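Side-chain contact in cellulosomal-scaffolding protein A (PDB 4B9F), which probably binds cellulose through this family 3a carbohydrate-binding module, which belongs to the scaffolding subunit of the cellulosome: residues A[120-123]-A[124-127]. Residues are numbered along the deposited sequence; the frame is centred on the assembly and turned at random.
Sequences NYTQ and SNDY. With CA (calcium ion), chain C.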
ATOM      1  N   ASN A 120       4.254 -15.105  13.341  1.00 14.06           N
ATOM      2  CA  ASN A 120       2.990 -15.019  12.622  1.00 13.61           C
ATOM      3  C   ASN A 120       2.159 -13.769  12.870  1.00 13.24           C
ATOM      4  O   ASN A 120       2.210 -13.167  13.944  1.00 15.13           O
ATOM      5  CB  ASN A 120       2.133 -16.253  12.898  1.00 17.20           C
ATOM      6  CG  ASN A 120       2.665 -17.493  12.214  1.00 22.05           C
ATOM      7  OD1 ASN A 120       3.354 -17.403  11.201  1.00 23.38           O
ATOM      8  ND2 ASN A 120       2.338 -18.660  12.759  1.00 23.94           N
ATOM      9  N   TYR A 121       1.407 -13.409  11.835  1.00 11.84           N
ATOM     10  CA  TYR A 121       0.316 -12.457  11.907  1.00 11.30           C
ATOM     11  C   TYR A 121      -1.006 -13.205  11.755  1.00 12.00           C
ATOM     12  O   TYR A 121      -1.057 -14.318  11.204  1.00 12.63           O
ATOM     13  CB  TYR A 121       0.361 -11.509  10.719  1.00 10.21           C
ATOM     14  CG  TYR A 121       1.527 -10.568  10.604  1.00  9.90           C
ATOM     15  CD1 TYR A 121       1.589  -9.394  11.357  1.00  9.30           C
ATOM     16  CD2 TYR A 121       2.539 -10.811   9.679  1.00 10.96           C
ATOM     17  CE1 TYR A 121       2.648  -8.500  11.206  1.00 10.17           C
ATOM     18  CE2 TYR A 121       3.596  -9.938   9.527  1.00 11.05           C
ATOM     19  CZ  TYR A 121       3.646  -8.778  10.285  1.00  9.56           C
ATOM     20  OH  TYR A 121       4.693  -7.906  10.106  1.00 10.98           O
ATOM     21  N   THR A 122      -2.075 -12.549  12.193  1.00 11.79           N
ATOM     22  CA  THR A 122      -3.443 -12.984  11.960  1.00 11.70           C
ATOM     23  C   THR A 122      -4.102 -11.910  11.108  1.00 11.54           C
ATOM     24  O   THR A 122      -4.102 -10.741  11.496  1.00 11.32           O
ATOM     25  CB  THR A 122      -4.195 -13.081  13.294  1.00 14.58           C
ATOM     26  OG1 THR A 122      -3.627 -14.139  14.075  1.00 16.54           O
ATOM     27  CG2 THR A 122      -5.682 -13.332  13.068  1.00 16.42           C
ATOM     28  N   GLN A 123      -4.652 -12.280   9.953  1.00 10.88           N
ATOM     29  CA  GLN A 123      -5.188 -11.262   9.049  1.00 11.04           C
ATOM     30  C   GLN A 123      -6.655 -10.916   9.289  1.00 10.65           C
ATOM     31  O   GLN A 123      -7.127  -9.888   8.819  1.00 12.23           O
ATOM     32  CB  GLN A 123      -4.950 -11.649   7.589  1.00 10.15           C
ATOM     33  CG  GLN A 123      -3.482 -11.903   7.274  1.00 10.56           C
ATOM     34  CD  GLN A 123      -3.185 -11.759   5.801  1.00  9.76           C
ATOM     35  OE1 GLN A 123      -2.894 -10.661   5.319  1.00  9.76           O
ATOM     36  NE2 GLN A 123      -3.252 -12.863   5.073  1.00 10.98           N
ATOM     37  N   SER A 124      -7.359 -11.758  10.038  1.00 12.66           N
ATOM     38  CA  SER A 124      -8.797 -11.586  10.232  1.00 13.21           C
ATOM     39  C   SER A 124      -9.127 -10.374  11.095  1.00 14.15           C
ATOM     40  O   SER A 124     -10.273  -9.946  11.139  1.00 17.40           O
ATOM     41  CB  SER A 124      -9.411 -12.832  10.866  1.00 17.51           C
ATOM     42  OG  SER A 124      -8.934 -13.002  12.189  1.00 21.14           O
ATOM     43  N   ASN A 125      -8.135  -9.842  11.802  1.00 12.76           N
ATOM     44  CA  ASN A 125      -8.334  -8.664  12.647  1.00 12.00           C
ATOM     45  C   ASN A 125      -7.563  -7.452  12.119  1.00 11.46           C
ATOM     46  O   ASN A 125      -7.098  -6.614  12.895  1.00 12.69           O
ATOM     47  CB  ASN A 125      -7.974  -8.972  14.114  1.00 12.81           C
ATOM     48  CG  ASN A 125      -6.535  -9.414  14.282  1.00 13.46           C
ATOM     49  OD1 ASN A 125      -5.789  -9.498  13.309  1.00 11.92           O
ATOM     50  ND2 ASN A 125      -6.131  -9.679  15.522  1.00 17.23           N
ATOM     51  N   ASP A 126      -7.448  -7.367  10.794  1.00 11.14           N
ATOM     52  CA  ASP A 126      -6.752  -6.259  10.123  1.00 10.08           C
ATOM     53  C   ASP A 126      -7.729  -5.437   9.290  1.00 10.21           C
ATOM     54  O   ASP A 126      -8.296  -5.943   8.310  1.00 11.13           O
ATOM     55  CB  ASP A 126      -5.650  -6.783   9.193  1.00 10.44           C
ATOM     56  CG  ASP A 126      -4.544  -7.503   9.930  1.00  9.79           C
ATOM     57  OD1 ASP A 126      -4.453  -7.354  11.163  1.00 11.21           O
ATOM     58  OD2 ASP A 126      -3.754  -8.204   9.261  1.00 10.16           O
ATOM     59  N   TYR A 127      -7.901  -4.171   9.656  1.00  9.49           N
ATOM     60  CA  TYR A 127      -8.866  -3.286   8.998  1.00 10.06           C
ATOM     61  C   TYR A 127      -8.748  -3.258   7.470  1.00  9.67           C
ATOM     62  O   TYR A 127      -9.755  -3.322   6.767  1.00 10.48           O
ATOM     63  CB  TYR A 127      -8.686  -1.884   9.568  1.00  9.99           C
ATOM     64  CG  TYR A 127      -9.543  -0.766   8.991  1.00  9.75           C
ATOM     65  CD1 TYR A 127     -10.853  -0.570   9.418  1.00 11.39           C
ATOM     66  CD2 TYR A 127      -9.013   0.152   8.085  1.00 12.31           C
ATOM     67  CE1 TYR A 127     -11.612   0.486   8.938  1.00 11.76           C
ATOM     68  CE2 TYR A 127      -9.773   1.218   7.598  1.00 11.03           C
ATOM     69  CZ  TYR A 127     -11.075   1.367   8.027  1.00 11.39           C
ATOM     70  OH  TYR A 127     -11.827   2.433   7.581  1.00 12.80           O
TER
HETATM   71 CA    CA C 153      -3.513  -8.833  12.821  1.00 10.56          CA
HETATM   72  O   HOH W   1      -3.227  -8.218   6.648  1.00 11.91           O
HETATM   73  O   HOH W   2      -9.657  -8.673   8.276  1.00 22.53           O
HETATM   74  O   HOH W   3      -1.844  -8.942  10.970  1.00 10.92           O
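S124 meets T122 through a side-chain contact, with S124 OG lying 3.4 Å from T122 CG2. CG2 stands anti to the T122 backbone N, next to the carbonyl carbon, and this carries the methyl to the serine side.

N125 is a calcium ligand. Its CG sits between its own backbone N and carbonyl carbon (chi1 59°), which brings N125 OD1 to 2.4 Å from the calcium ion. T122 O binds the same ion, which holds it 2.8 Å from N125 OD1.

D126 closes a type I beta turn that starts at Q123. D126 N donates to Q123 O over 3.2 Å, a bent bond that arrives from above the carbonyl plane. D126 OD1 binds calcium; OD2 accepts from water 3, itself a ligand, and from water 1. Water 1 also donates to Q123 OE1 at 2.8 Å, linking amide and carboxylate. These bonds probably fix the rotation of the carboxylate.

T44 and D46 complete the calcium site. Q123 NE2 bonds S12 O and N10 O before strand 14-15, the antiparallel partner of strand 121-122. The turn thus leads out of that small sheet, and calcium ties it to the end of strand 37-43 in the jelly-roll beta-sandwich of family 3 modules.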